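Protein her-1 (Caenorhabditis elegans, PDB 1SZH) is a secreted protein that dictates male development, inhibits TRA-2A and probably acts directly in cell signalling during sex determination. Local coordinates at residues A[5-11]-A[58-63]; A[13-19]-A[54-59]; A[23-27]-A[38-42]; A[68-73]-A[97-101]; A[74-78]-A[139-144]. The protein carries 2 engineered substitutions. All coordinates share one frame; numbering follows the deposited sequence.

Interaction 1: A[5-11]-A[58-63]; sequences TLTKELI and VLFAKE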
# COMPACT_ATOMS: atom_id res chain seq x y z
N THR A 5 -6.67 16.28 -1.68
CA THR A 5 -5.43 16.77 -2.26
C THR A 5 -5.37 16.43 -3.75
O THR A 5 -4.82 17.20 -4.54
CB THR A 5 -4.19 16.17 -1.54
OG1 THR A 5 -3.00 16.73 -2.10
CG2 THR A 5 -4.14 14.66 -1.70
N LEU A 6 -5.96 15.29 -4.12
CA LEU A 6 -5.95 14.86 -5.51
C LEU A 6 -6.77 15.73 -6.46
O LEU A 6 -7.96 15.93 -6.26
CB LEU A 6 -6.45 13.41 -5.65
CG LEU A 6 -5.69 12.28 -4.96
CD1 LEU A 6 -6.34 10.95 -5.40
CD2 LEU A 6 -4.23 12.31 -5.35
N THR A 7 -6.11 16.22 -7.50
CA THR A 7 -6.74 17.04 -8.52
C THR A 7 -6.50 16.36 -9.85
O THR A 7 -5.60 15.51 -9.98
CB THR A 7 -6.12 18.46 -8.60
OG1 THR A 7 -4.75 18.36 -8.99
CG2 THR A 7 -6.22 19.18 -7.26
N LYS A 8 -7.28 16.74 -10.85
CA LYS A 8 -7.15 16.21 -12.20
C LYS A 8 -5.74 16.55 -12.71
O LYS A 8 -5.07 15.71 -13.31
CB LYS A 8 -8.19 16.88 -13.11
CG LYS A 8 -8.21 16.40 -14.56
CD LYS A 8 -9.32 17.13 -15.33
CE LYS A 8 -9.44 16.64 -16.77
NZ LYS A 8 -8.21 16.90 -17.58
N GLU A 9 -5.31 17.78 -12.47
CA GLU A 9 -3.99 18.22 -12.92
C GLU A 9 -2.88 17.35 -12.37
O GLU A 9 -2.00 16.89 -13.11
CB GLU A 9 -3.73 19.67 -12.49
CG GLU A 9 -4.63 20.72 -13.12
CD GLU A 9 -6.07 20.62 -12.66
OE1 GLU A 9 -6.31 20.46 -11.44
OE2 GLU A 9 -6.97 20.71 -13.53
N LEU A 10 -2.91 17.13 -11.06
CA LEU A 10 -1.90 16.33 -10.37
C LEU A 10 -1.85 14.87 -10.86
O LEU A 10 -0.77 14.30 -11.12
CB LEU A 10 -2.16 16.37 -8.87
CG LEU A 10 -1.02 15.98 -7.95
CD1 LEU A 10 0.20 16.85 -8.27
CD2 LEU A 10 -1.44 16.16 -6.49
N ILE A 11 -3.02 14.25 -11.00
CA ILE A 11 -3.08 12.87 -11.48
C ILE A 11 -2.59 12.74 -12.91
O ILE A 11 -1.86 11.81 -13.26
CB ILE A 11 -4.52 12.29 -11.36
CG1 ILE A 11 -4.84 12.03 -9.87
CG2 ILE A 11 -4.63 11.01 -12.16
CD1 ILE A 11 -6.30 11.63 -9.62
N VAL A 58 5.22 11.83 -7.14
CA VAL A 58 4.62 13.00 -7.80
C VAL A 58 3.36 13.47 -7.06
O VAL A 58 3.22 14.64 -6.73
CB VAL A 58 4.28 12.72 -9.28
CG1 VAL A 58 3.61 13.96 -9.90
CG2 VAL A 58 5.51 12.34 -10.05
N LEU A 59 2.44 12.55 -6.77
CA LEU A 59 1.19 12.91 -6.10
C LEU A 59 1.38 13.55 -4.74
O LEU A 59 0.66 14.47 -4.37
CB LEU A 59 0.31 11.67 -5.91
CG LEU A 59 -0.18 10.99 -7.19
CD1 LEU A 59 -0.93 9.70 -6.81
CD2 LEU A 59 -1.11 11.91 -7.96
N PHE A 60 2.36 13.06 -3.99
CA PHE A 60 2.57 13.54 -2.64
C PHE A 60 3.89 14.31 -2.48
O PHE A 60 4.50 14.29 -1.42
CB PHE A 60 2.51 12.34 -1.69
CG PHE A 60 1.17 11.63 -1.72
CD1 PHE A 60 1.08 10.28 -2.05
CD2 PHE A 60 -0.01 12.33 -1.46
CE1 PHE A 60 -0.17 9.65 -2.15
CE2 PHE A 60 -1.27 11.70 -1.55
CZ PHE A 60 -1.35 10.36 -1.89
N ALA A 61 4.31 14.98 -3.54
CA ALA A 61 5.55 15.75 -3.52
C ALA A 61 5.57 16.80 -2.40
O ALA A 61 6.57 16.96 -1.71
CB ALA A 61 5.77 16.43 -4.86
N LYS A 62 4.45 17.48 -2.21
CA LYS A 62 4.36 18.51 -1.18
C LYS A 62 4.03 17.99 0.21
O LYS A 62 4.26 18.69 1.20
CB LYS A 62 3.35 19.58 -1.59
CG LYS A 62 3.81 20.43 -2.76
CD LYS A 62 2.97 21.68 -2.90
CE LYS A 62 3.52 22.60 -3.98
NZ LYS A 62 2.68 23.82 -4.17
N GLU A 63 3.49 16.77 0.29
CA GLU A 63 3.14 16.19 1.58
C GLU A 63 3.72 14.78 1.67
O GLU A 63 3.00 13.77 1.64
CB GLU A 63 1.63 16.14 1.74
CG GLU A 63 0.95 17.45 1.39
CD GLU A 63 -0.52 17.45 1.70
OE1 GLU A 63 -0.88 17.66 2.88
OE2 GLU A 63 -1.32 17.22 0.76

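Interaction 2: A[13-19]-A[54-59]; sequences DAAEKCC and CLQNVL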
# COMPACT_ATOMS: atom_id res chain seq x y z
N ASP A 13 -0.46 14.70 -14.36
CA ASP A 13 0.99 14.94 -14.35
C ASP A 13 1.73 13.68 -13.89
O ASP A 13 2.76 13.31 -14.46
CB ASP A 13 1.33 16.11 -13.44
CG ASP A 13 2.81 16.49 -13.50
OD1 ASP A 13 3.45 16.54 -12.43
OD2 ASP A 13 3.32 16.73 -14.61
N ALA A 14 1.21 13.02 -12.85
CA ALA A 14 1.85 11.80 -12.35
C ALA A 14 1.83 10.71 -13.43
O ALA A 14 2.82 10.00 -13.62
CB ALA A 14 1.15 11.31 -11.09
N ALA A 15 0.70 10.57 -14.12
CA ALA A 15 0.60 9.57 -15.16
C ALA A 15 1.62 9.84 -16.28
O ALA A 15 2.28 8.93 -16.76
CB ALA A 15 -0.83 9.54 -15.74
N GLU A 16 1.74 11.11 -16.66
CA GLU A 16 2.67 11.51 -17.72
C GLU A 16 4.13 11.24 -17.35
O GLU A 16 4.94 10.88 -18.21
CB GLU A 16 2.48 13.00 -18.03
CG GLU A 16 1.11 13.33 -18.62
CD GLU A 16 0.72 14.79 -18.41
OE1 GLU A 16 1.61 15.61 -18.12
OE2 GLU A 16 -0.49 15.10 -18.54
N LYS A 17 4.47 11.42 -16.08
CA LYS A 17 5.83 11.23 -15.62
C LYS A 17 6.20 9.81 -15.29
O LYS A 17 7.37 9.44 -15.29
CB LYS A 17 6.08 12.08 -14.36
CG LYS A 17 6.03 13.59 -14.63
CD LYS A 17 6.19 14.40 -13.38
CE LYS A 17 6.31 15.90 -13.73
NZ LYS A 17 6.40 16.74 -12.51
N CYS A 18 5.19 8.98 -15.04
CA CYS A 18 5.45 7.63 -14.59
C CYS A 18 5.02 6.45 -15.44
O CYS A 18 5.56 5.37 -15.28
CB CYS A 18 4.80 7.46 -13.22
SG CYS A 18 5.31 8.71 -12.00
N CYS A 19 4.00 6.65 -16.28
CA CYS A 19 3.46 5.59 -17.13
C CYS A 19 3.79 5.80 -18.61
O CYS A 19 4.03 6.94 -19.04
CB CYS A 19 1.95 5.55 -16.93
SG CYS A 19 1.67 5.37 -15.15
N CYS A 54 7.07 5.96 -8.26
CA CYS A 54 7.09 7.18 -9.06
C CYS A 54 5.78 7.96 -8.82
O CYS A 54 5.80 9.18 -8.59
CB CYS A 54 7.25 6.78 -10.53
SG CYS A 54 7.40 8.16 -11.70
N LEU A 55 4.64 7.28 -8.90
CA LEU A 55 3.37 7.96 -8.68
C LEU A 55 3.28 8.60 -7.29
O LEU A 55 2.84 9.74 -7.15
CB LEU A 55 2.18 7.01 -8.91
CG LEU A 55 2.03 6.53 -10.37
CD1 LEU A 55 0.88 5.51 -10.40
CD2 LEU A 55 1.72 7.68 -11.30
N GLN A 56 3.68 7.87 -6.26
CA GLN A 56 3.63 8.43 -4.92
C GLN A 56 4.48 9.70 -4.80
O GLN A 56 4.07 10.68 -4.18
CB GLN A 56 4.12 7.40 -3.91
CG GLN A 56 3.13 6.27 -3.66
CD GLN A 56 2.74 6.19 -2.19
OE1 GLN A 56 3.59 6.08 -1.31
NE2 GLN A 56 1.44 6.21 -1.93
N ASN A 57 5.66 9.65 -5.42
CA ASN A 57 6.58 10.78 -5.37
C ASN A 57 5.99 12.01 -6.06
O ASN A 57 6.23 13.14 -5.61
CB ASN A 57 7.93 10.39 -5.98
CG ASN A 57 8.79 9.55 -5.03
OD1 ASN A 57 9.91 9.14 -5.38
ND2 ASN A 57 8.26 9.27 -3.84
N VAL A 58 5.22 11.83 -7.14
CA VAL A 58 4.62 13.00 -7.80
C VAL A 58 3.36 13.47 -7.06
O VAL A 58 3.22 14.64 -6.73
CB VAL A 58 4.28 12.72 -9.28
CG1 VAL A 58 3.61 13.96 -9.90
CG2 VAL A 58 5.51 12.34 -10.05
N LEU A 59 2.44 12.55 -6.77
CA LEU A 59 1.19 12.91 -6.10
C LEU A 59 1.38 13.55 -4.74
O LEU A 59 0.66 14.47 -4.37
CB LEU A 59 0.31 11.67 -5.91
CG LEU A 59 -0.18 10.99 -7.19
CD1 LEU A 59 -0.93 9.70 -6.81
CD2 LEU A 59 -1.11 11.91 -7.96

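Interaction 3: A[23-27]-A[38-42]; sequences RQECC and RCGYD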
# COMPACT_ATOMS: atom_id res chain seq x y z
N ARG A 23 -0.32 3.54 -21.58
CA ARG A 23 -0.91 3.20 -20.28
C ARG A 23 -1.35 4.43 -19.47
O ARG A 23 -1.70 4.31 -18.30
CB ARG A 23 0.08 2.36 -19.47
CG ARG A 23 0.38 1.01 -20.10
CD ARG A 23 1.34 0.25 -19.22
NE ARG A 23 1.63 -1.10 -19.71
CZ ARG A 23 2.60 -1.40 -20.57
NH1 ARG A 23 3.38 -0.44 -21.07
NH2 ARG A 23 2.80 -2.66 -20.91
N GLN A 24 -1.33 5.59 -20.09
CA GLN A 24 -1.73 6.81 -19.40
C GLN A 24 -3.13 6.75 -18.81
O GLN A 24 -3.34 7.09 -17.64
CB GLN A 24 -1.70 8.00 -20.37
CG GLN A 24 -0.34 8.37 -20.82
CD GLN A 24 0.48 8.88 -19.68
OE1 GLN A 24 0.13 9.90 -19.07
NE2 GLN A 24 1.56 8.18 -19.36
N GLU A 25 -4.09 6.36 -19.64
CA GLU A 25 -5.48 6.29 -19.21
C GLU A 25 -5.65 5.32 -18.08
O GLU A 25 -6.40 5.58 -17.14
CB GLU A 25 -6.39 5.89 -20.37
CG GLU A 25 -6.67 7.02 -21.35
CD GLU A 25 -7.70 8.01 -20.83
OE1 GLU A 25 -7.45 8.65 -19.78
OE2 GLU A 25 -8.76 8.15 -21.48
N CYS A 26 -4.97 4.18 -18.17
CA CYS A 26 -5.07 3.18 -17.12
C CYS A 26 -4.50 3.73 -15.82
O CYS A 26 -5.09 3.53 -14.75
CB CYS A 26 -4.34 1.88 -17.50
SG CYS A 26 -4.48 0.58 -16.27
N CYS A 27 -3.37 4.41 -15.89
CA CYS A 27 -2.78 4.99 -14.68
C CYS A 27 -3.68 6.04 -14.06
O CYS A 27 -3.83 6.10 -12.84
CB CYS A 27 -1.40 5.57 -15.01
SG CYS A 27 -0.21 4.22 -15.08
N ARG A 38 -2.21 -2.05 -12.40
CA ARG A 38 -2.20 -3.29 -13.17
C ARG A 38 -1.68 -2.77 -14.52
O ARG A 38 -0.46 -2.76 -14.77
CB ARG A 38 -3.61 -3.88 -13.24
CG ARG A 38 -4.05 -4.37 -11.84
CD ARG A 38 -5.34 -5.17 -11.83
NE ARG A 38 -5.62 -5.68 -10.48
CZ ARG A 38 -6.70 -6.38 -10.14
NH1 ARG A 38 -7.63 -6.67 -11.04
NH2 ARG A 38 -6.85 -6.79 -8.88
N CYS A 39 -2.58 -2.33 -15.36
CA CYS A 39 -2.20 -1.69 -16.59
C CYS A 39 -1.37 -2.42 -17.63
O CYS A 39 -0.75 -1.78 -18.48
CB CYS A 39 -1.52 -0.36 -16.21
SG CYS A 39 -2.58 0.64 -15.14
N GLY A 40 -1.33 -3.74 -17.56
CA GLY A 40 -0.59 -4.47 -18.57
C GLY A 40 0.91 -4.45 -18.41
O GLY A 40 1.65 -4.69 -19.36
N TYR A 41 1.36 -4.16 -17.20
CA TYR A 41 2.79 -4.17 -16.92
C TYR A 41 3.04 -5.64 -16.55
O TYR A 41 3.12 -5.98 -15.37
CB TYR A 41 3.11 -3.20 -15.76
CG TYR A 41 3.28 -1.74 -16.17
CD1 TYR A 41 2.39 -0.74 -15.72
CD2 TYR A 41 4.31 -1.35 -17.01
CE1 TYR A 41 2.54 0.60 -16.09
CE2 TYR A 41 4.47 -0.01 -17.40
CZ TYR A 41 3.59 0.96 -16.94
OH TYR A 41 3.74 2.26 -17.38
N ASP A 42 3.12 -6.49 -17.58
CA ASP A 42 3.31 -7.94 -17.42
C ASP A 42 4.71 -8.49 -17.66
O ASP A 42 5.18 -9.35 -16.91
CB ASP A 42 2.35 -8.70 -18.37
CG ASP A 42 0.89 -8.33 -18.15
OD1 ASP A 42 0.42 -8.42 -16.99
OD2 ASP A 42 0.21 -7.97 -19.14

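Interaction 4: A[68-73]-A[97-101]; sequences INLDDS and LMTSP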
# COMPACT_ATOMS: atom_id res chain seq x y z
N ILE A 68 3.59 5.88 1.73
CA ILE A 68 3.87 4.65 2.48
C ILE A 68 4.75 3.78 1.60
O ILE A 68 4.44 3.57 0.42
CB ILE A 68 2.60 3.87 2.86
CG1 ILE A 68 1.85 4.65 3.94
CG2 ILE A 68 3.00 2.47 3.41
CD1 ILE A 68 0.50 4.06 4.28
N ASN A 69 5.84 3.28 2.17
CA ASN A 69 6.76 2.45 1.42
C ASN A 69 6.04 1.20 0.90
O ASN A 69 5.33 0.51 1.65
CB ASN A 69 7.93 2.04 2.33
CG ASN A 69 9.11 1.49 1.54
OD1 ASN A 69 10.19 2.10 1.49
ND2 ASN A 69 8.93 0.33 0.93
N LEU A 70 6.20 0.91 -0.39
CA LEU A 70 5.56 -0.27 -0.97
C LEU A 70 5.84 -1.57 -0.21
O LEU A 70 4.95 -2.44 -0.11
CB LEU A 70 5.98 -0.42 -2.44
CG LEU A 70 5.33 -1.59 -3.20
CD1 LEU A 70 3.81 -1.45 -3.24
CD2 LEU A 70 5.92 -1.60 -4.62
N ASP A 71 7.04 -1.71 0.34
CA ASP A 71 7.42 -2.91 1.06
C ASP A 71 6.57 -3.18 2.29
O ASP A 71 6.47 -4.32 2.72
CB ASP A 71 8.89 -2.88 1.50
CG ASP A 71 9.85 -2.81 0.34
OD1 ASP A 71 9.60 -3.49 -0.68
OD2 ASP A 71 10.86 -2.08 0.45
N ASP A 72 5.96 -2.15 2.85
CA ASP A 72 5.12 -2.35 4.03
C ASP A 72 3.87 -3.19 3.73
O ASP A 72 3.22 -3.70 4.65
CB ASP A 72 4.68 -1.00 4.63
CG ASP A 72 5.82 -0.24 5.29
OD1 ASP A 72 6.98 -0.70 5.23
OD2 ASP A 72 5.54 0.84 5.86
N SER A 73 3.53 -3.37 2.46
CA SER A 73 2.34 -4.16 2.16
C SER A 73 2.50 -5.61 2.61
O SER A 73 1.50 -6.29 2.87
CB SER A 73 2.00 -4.10 0.66
OG SER A 73 3.05 -4.65 -0.12
N LEU A 97 -5.18 -1.84 -0.22
CA LEU A 97 -4.91 -0.45 0.16
C LEU A 97 -3.43 -0.14 0.10
O LEU A 97 -3.03 0.91 -0.42
CB LEU A 97 -5.40 -0.19 1.60
CG LEU A 97 -6.92 -0.14 1.80
CD1 LEU A 97 -7.25 -0.26 3.30
CD2 LEU A 97 -7.44 1.15 1.21
N MET A 98 -2.61 -1.04 0.63
CA MET A 98 -1.17 -0.77 0.71
C MET A 98 -0.43 -0.83 -0.61
O MET A 98 0.76 -0.54 -0.65
CB MET A 98 -0.53 -1.73 1.73
CG MET A 98 -1.07 -1.53 3.16
SD MET A 98 -0.50 0.01 3.96
CE MET A 98 1.20 -0.45 4.41
N THR A 99 -1.13 -1.21 -1.68
CA THR A 99 -0.50 -1.23 -2.99
C THR A 99 -1.21 -0.24 -3.95
O THR A 99 -0.98 -0.28 -5.16
CB THR A 99 -0.50 -2.66 -3.61
OG1 THR A 99 -1.83 -3.20 -3.60
CG2 THR A 99 0.44 -3.58 -2.83
N SER A 100 -2.05 0.65 -3.40
CA SER A 100 -2.81 1.65 -4.17
C SER A 100 -2.03 2.97 -4.01
O SER A 100 -2.15 3.65 -3.01
CB SER A 100 -4.24 1.76 -3.63
OG SER A 100 -4.92 0.54 -3.86
N PRO A 101 -1.25 3.35 -5.03
CA PRO A 101 -0.45 4.58 -4.90
C PRO A 101 -1.13 5.90 -4.62
O PRO A 101 -0.50 6.79 -4.01
CB PRO A 101 0.36 4.61 -6.20
CG PRO A 101 -0.59 3.98 -7.20
CD PRO A 101 -1.13 2.79 -6.39
O HOH W 1 2.52 -0.00 1.32

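Interaction 5: A[74-78]-A[139-144]; sequences VCCSV and IEVLQF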
# COMPACT_ATOMS: atom_id res chain seq x y z
N VAL A 74 3.73 -6.08 2.75
CA VAL A 74 3.94 -7.47 3.19
C VAL A 74 3.46 -7.67 4.64
O VAL A 74 3.13 -8.78 5.05
CB VAL A 74 5.42 -7.88 3.07
CG1 VAL A 74 5.94 -7.62 1.65
CG2 VAL A 74 6.24 -7.13 4.07
N CYS A 75 3.39 -6.58 5.40
CA CYS A 75 2.95 -6.65 6.80
C CYS A 75 1.48 -7.03 6.93
O CYS A 75 1.01 -7.51 7.97
CB CYS A 75 3.20 -5.31 7.47
SG CYS A 75 4.92 -4.78 7.48
N CYS A 76 0.73 -6.82 5.86
CA CYS A 76 -0.69 -7.11 5.86
C CYS A 76 -1.03 -8.58 6.16
O CYS A 76 -2.13 -8.88 6.63
CB CYS A 76 -1.27 -6.77 4.49
SG CYS A 76 -1.32 -5.04 4.08
N SER A 77 -0.10 -9.49 5.88
CA SER A 77 -0.32 -10.90 6.09
C SER A 77 -0.68 -11.23 7.52
O SER A 77 -1.32 -12.26 7.78
CB SER A 77 0.92 -11.70 5.68
OG SER A 77 1.11 -11.56 4.28
N VAL A 78 -0.30 -10.37 8.45
CA VAL A 78 -0.58 -10.67 9.85
C VAL A 78 -2.06 -10.75 10.19
O VAL A 78 -2.46 -11.44 11.11
CB VAL A 78 0.08 -9.67 10.82
CG1 VAL A 78 -0.66 -8.35 10.86
CG2 VAL A 78 0.14 -10.29 12.21
N ILE A 139 11.85 -7.47 6.56
CA ILE A 139 10.81 -8.21 7.28
C ILE A 139 10.43 -9.60 6.81
O ILE A 139 10.02 -10.43 7.63
CB ILE A 139 9.54 -7.34 7.43
CG1 ILE A 139 9.18 -6.71 6.08
CG2 ILE A 139 9.77 -6.29 8.49
CD1 ILE A 139 8.00 -5.75 6.14
N GLU A 140 10.56 -9.87 5.51
CA GLU A 140 10.26 -11.19 4.96
C GLU A 140 11.15 -12.26 5.60
O GLU A 140 10.82 -13.45 5.57
CB GLU A 140 10.47 -11.17 3.44
CG GLU A 140 9.67 -10.09 2.73
CD GLU A 140 10.47 -8.82 2.46
OE1 GLU A 140 11.22 -8.37 3.36
OE2 GLU A 140 10.34 -8.27 1.35
N VAL A 141 12.27 -11.84 6.17
CA VAL A 141 13.22 -12.74 6.83
C VAL A 141 12.67 -13.30 8.15
O VAL A 141 13.00 -14.42 8.57
CB VAL A 141 14.56 -11.98 7.11
CG1 VAL A 141 15.50 -12.83 7.98
CG2 VAL A 141 15.24 -11.63 5.79
N LEU A 142 11.83 -12.50 8.82
CA LEU A 142 11.23 -12.87 10.10
C LEU A 142 9.74 -13.17 9.94
O LEU A 142 9.07 -12.53 9.13
CB LEU A 142 11.35 -11.71 11.09
CG LEU A 142 12.74 -11.18 11.47
CD1 LEU A 142 12.60 -9.98 12.39
CD2 LEU A 142 13.51 -12.28 12.18
N GLN A 143 9.24 -14.13 10.69
CA GLN A 143 7.81 -14.40 10.65
C GLN A 143 7.28 -13.59 11.82
O GLN A 143 8.01 -13.34 12.78
CB GLN A 143 7.52 -15.89 10.82
CG GLN A 143 8.45 -16.60 11.75
CD GLN A 143 8.17 -18.08 11.80
OE1 GLN A 143 8.02 -18.72 10.76
NE2 GLN A 143 8.10 -18.63 13.01
N PHE A 144 6.01 -13.18 11.77
CA PHE A 144 5.47 -12.34 12.83
C PHE A 144 5.68 -12.91 14.21
O PHE A 144 5.86 -12.16 15.17
CB PHE A 144 3.97 -12.08 12.64
CG PHE A 144 3.62 -11.49 11.30
CD1 PHE A 144 3.02 -12.29 10.32
CD2 PHE A 144 3.93 -10.16 10.99
CE1 PHE A 144 2.69 -11.77 9.07
CE2 PHE A 144 3.61 -9.63 9.74
CZ PHE A 144 3.01 -10.43 8.76

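Interaction 1: A[5-11]-A[58-63]
L10 and L59 meet where the start of helix 8-18 lies against the end of helix 47-59, their CA atoms 6.3 Å apart. From its CB, which heads for the opposite segment, the L10 chain runs to CG, and this branch carbon rests against L59 CD2 at 4.1 Å. Beyond it the two methyls part: L10 CD1 lies 4.0 Å from V58 O, and L10 CD2 comes within 3.4 Å of L59 O, so both tips lie against carbonyls near the end of the partner helix. The course of the chain follows from CG standing opposite the backbone N (chi1 -162°). L59 CD2 in turn serves several neighbours, for L6 CD2 and I11 CG1 also touch it, at 4.1 and 4.2 Å respectively. The backbone of L10 is pinned separately, its N donating to T7 OG1 in an N-cap bond of 163°. Farther out, T5 CG2 reaches the edge of the F60 ring, and T5 OG1 makes a weak 3.4 Å hydrogen bond to E63 OE2, an oxygen already in a salt bridge with K66. Helix 24-33 completes the packing, since M31 touches both I11 and L59, while A14 of helix 8-18 lies against L59.

Interaction 2: A[13-19]-A[54-59]
Different first torsions bring the two sulfurs of C18 and C54 together: SG stands anti to the backbone N in C54 (chi1 -177°) but beside it in C18. The disulfide that results has a 2.2 Å separation between C18 SG and C54 SG and a chi3 of -81°, near the right angle such bonds favour. It joins helices 8-18 and 47-59, whose short segments run roughly antiparallel, with a crossing angle of 140° and axes 9.0 Å apart. Next to it, L55 CD2 lies 3.6 Å from C18 CB and 3.7 Å from A14 CB, so one methyl fills the angle between the cysteine and the alanine. V58 enters as a knob among D13, A14, K17 and C18. Its two methyls divide the work: V58 CG1 sits 3.7 Å from A14 CA and also meets the carboxylate of D13, while V58 CG2 meets the aliphatic part of K17, 4.0 Å from its CD. Over this knob K17 NZ bonds D13 OD1 at 3.0 Å, on the syn lone pair, in a salt bridge within one helix. The small A14 methyl allows the close backbone approach seen there, with A14 and V58 CA atoms 5.5 Å apart. Chemically, a covalent link fixes one end of the interface and apolar packing continues from it, while the intrahelical ion pair is likely to hold the aliphatic chain of K17 across the valine.

Interaction 3: A[23-27]-A[38-42]
R23 lays its side chain across Y41 and ends against the turn that the tyrosine closes. R23 CD is 3.5 Å from the centroid of the Y41 ring, a CH-pi contact over the face. The chain, extended from CG to NE (chi2 -179°), carries the guanidinium over the same ring, stacked with planes 16° apart and R23 CZ 4.2 Å from the centroid, a cation-pi interaction as well. At the guanidinium edge, R23 NH2 donates to G40 O at 2.8 Å and 160°, from above the carbonyl plane, whereas R23 NE to C39 O, also 2.8 Å, is a bent, weak bond. C26 SG and C39 SG form a disulfide of 2.2 Å, fastening helix 24-33 to the loop that leads to helix 47-59. The second shell is set by the backbone. A type I' turn from R38 to Y41 presents both carbonyls, and C39 and G40 adopt positive phi; at G40 a CB would collide with the preceding carbonyl oxygen, which calls for glycine. T20 steadies both stacked partners, its OG1 taking a bond from R23 NH1 and its N giving one to Y41 OH, while L47, P48 and V51 of helix 47-59 pack on the tyrosine. Bonds at its edge and the ring against one face thus fix the guanidinium's rotation, and its positive charge is probably eased by the aromatic electrons and the carbonyl dipoles.

Interaction 4: A[68-73]-A[97-101]
M98 points its side chain into segment 68-73 and bends twice on the way, at chi2 (-72°) and chi3 (-77°), so that the terminal methyl folds between I68 and D72. M98 CE lies 3.6 Å from I68 CG2 and 3.5 Å from D72 CB, and the I68 and M98 chains cross at about a right angle. Nearer the backbone, M98 CB faces S73 CB at 3.6 Å, where the two main chains come closest, with CA atoms 5.1 Å apart. T99 places only a methyl in the contact: its CG2 touches S73 CB. T99 CG2 also lies 4.0 Å from L70 CD1. T99 OG1 is engaged elsewhere, with the carbonyls of K95 and N96. S73 OG turns back on its own 3-10 turn and gives a 2.9 Å bond to L70 O, nearly in line with that carbonyl, which also accepts from S73 N. A glycine in place of S73 would probably leave a gap against M98 CB and T99 CG2, and L70 O would lose its hydroxyl donor. No direct hydrogen bond spans the segments; instead one water donates to both N69 O and M98 O, the latter at 2.7 Å. Here the start of the 3-10 segment, 70-73, packs on the type I turn from L97 to S100 that ends helix 85-97. R130 and R133 of helix 120-134 form salt bridges with D72, F126 of that helix packs on M98, and Y52 of helix 47-59 touches L70, so the contact lies between helix 47-59 and helix 120-134.

Interaction 5: A[74-78]-A[139-144]
V78 and F144 mark one end of this contact, their CA atoms 6.9 Å apart, and V74 approaches E140 at the other, at 7.5 Å. Residues 74-78 belong to a continuous 3-10 segment, with V78 N bonded to C75 O, whereas 139-141 form a short 3-10 turn before the chain opens toward F144. With CG anti to the carbonyl carbon (chi1 -55°), F144 sets its ring over V78: V78 CB stands 3.6 Å from the ring centroid and 8° off its normal, a CH-pi contact over the face. S77 CB sits at the ring edge, in plane, 3.8 Å from F144 CE1. F144 CZ reaches into the backbone, 3.6 Å from C75 O and 3.3 Å from V78 N. The extended 3-10 helix is a distinctive feature of HER-1, and here the chain following helix 120-134 packs along one side of it. An alanine replacing F144 is likely to leave the V78 side chain and the adjoining 3-10 backbone without their aromatic cover. At the other end the CB of I139 is directed toward the 3-10 segment, and its CD1 lies near C75 SG. C75 is disulfide-bonded to C129 of helix 120-134, which I139 also touches.

In the fold
From the N terminus, interaction 1 brings the start of helix 8-18 to the end of helix 47-59, and interaction 2, sharing V58 and L59 with it, joins the same helices farther along. Interaction 3 closes a shorter loop within both, between helix 24-33 and the loop that follows, and the C19-C27 disulfide connects it to interaction 2. Interaction 4 opens only after these have closed; Q56 bonds to I68 and P101, linking the first group of helices to the central loops. Interactions 4 and 5 cross along the chain and touch where M98 meets C76, carrying the connection to the tail after helix 120-134, on the opposite side of the chain's centre from interactions 1-3.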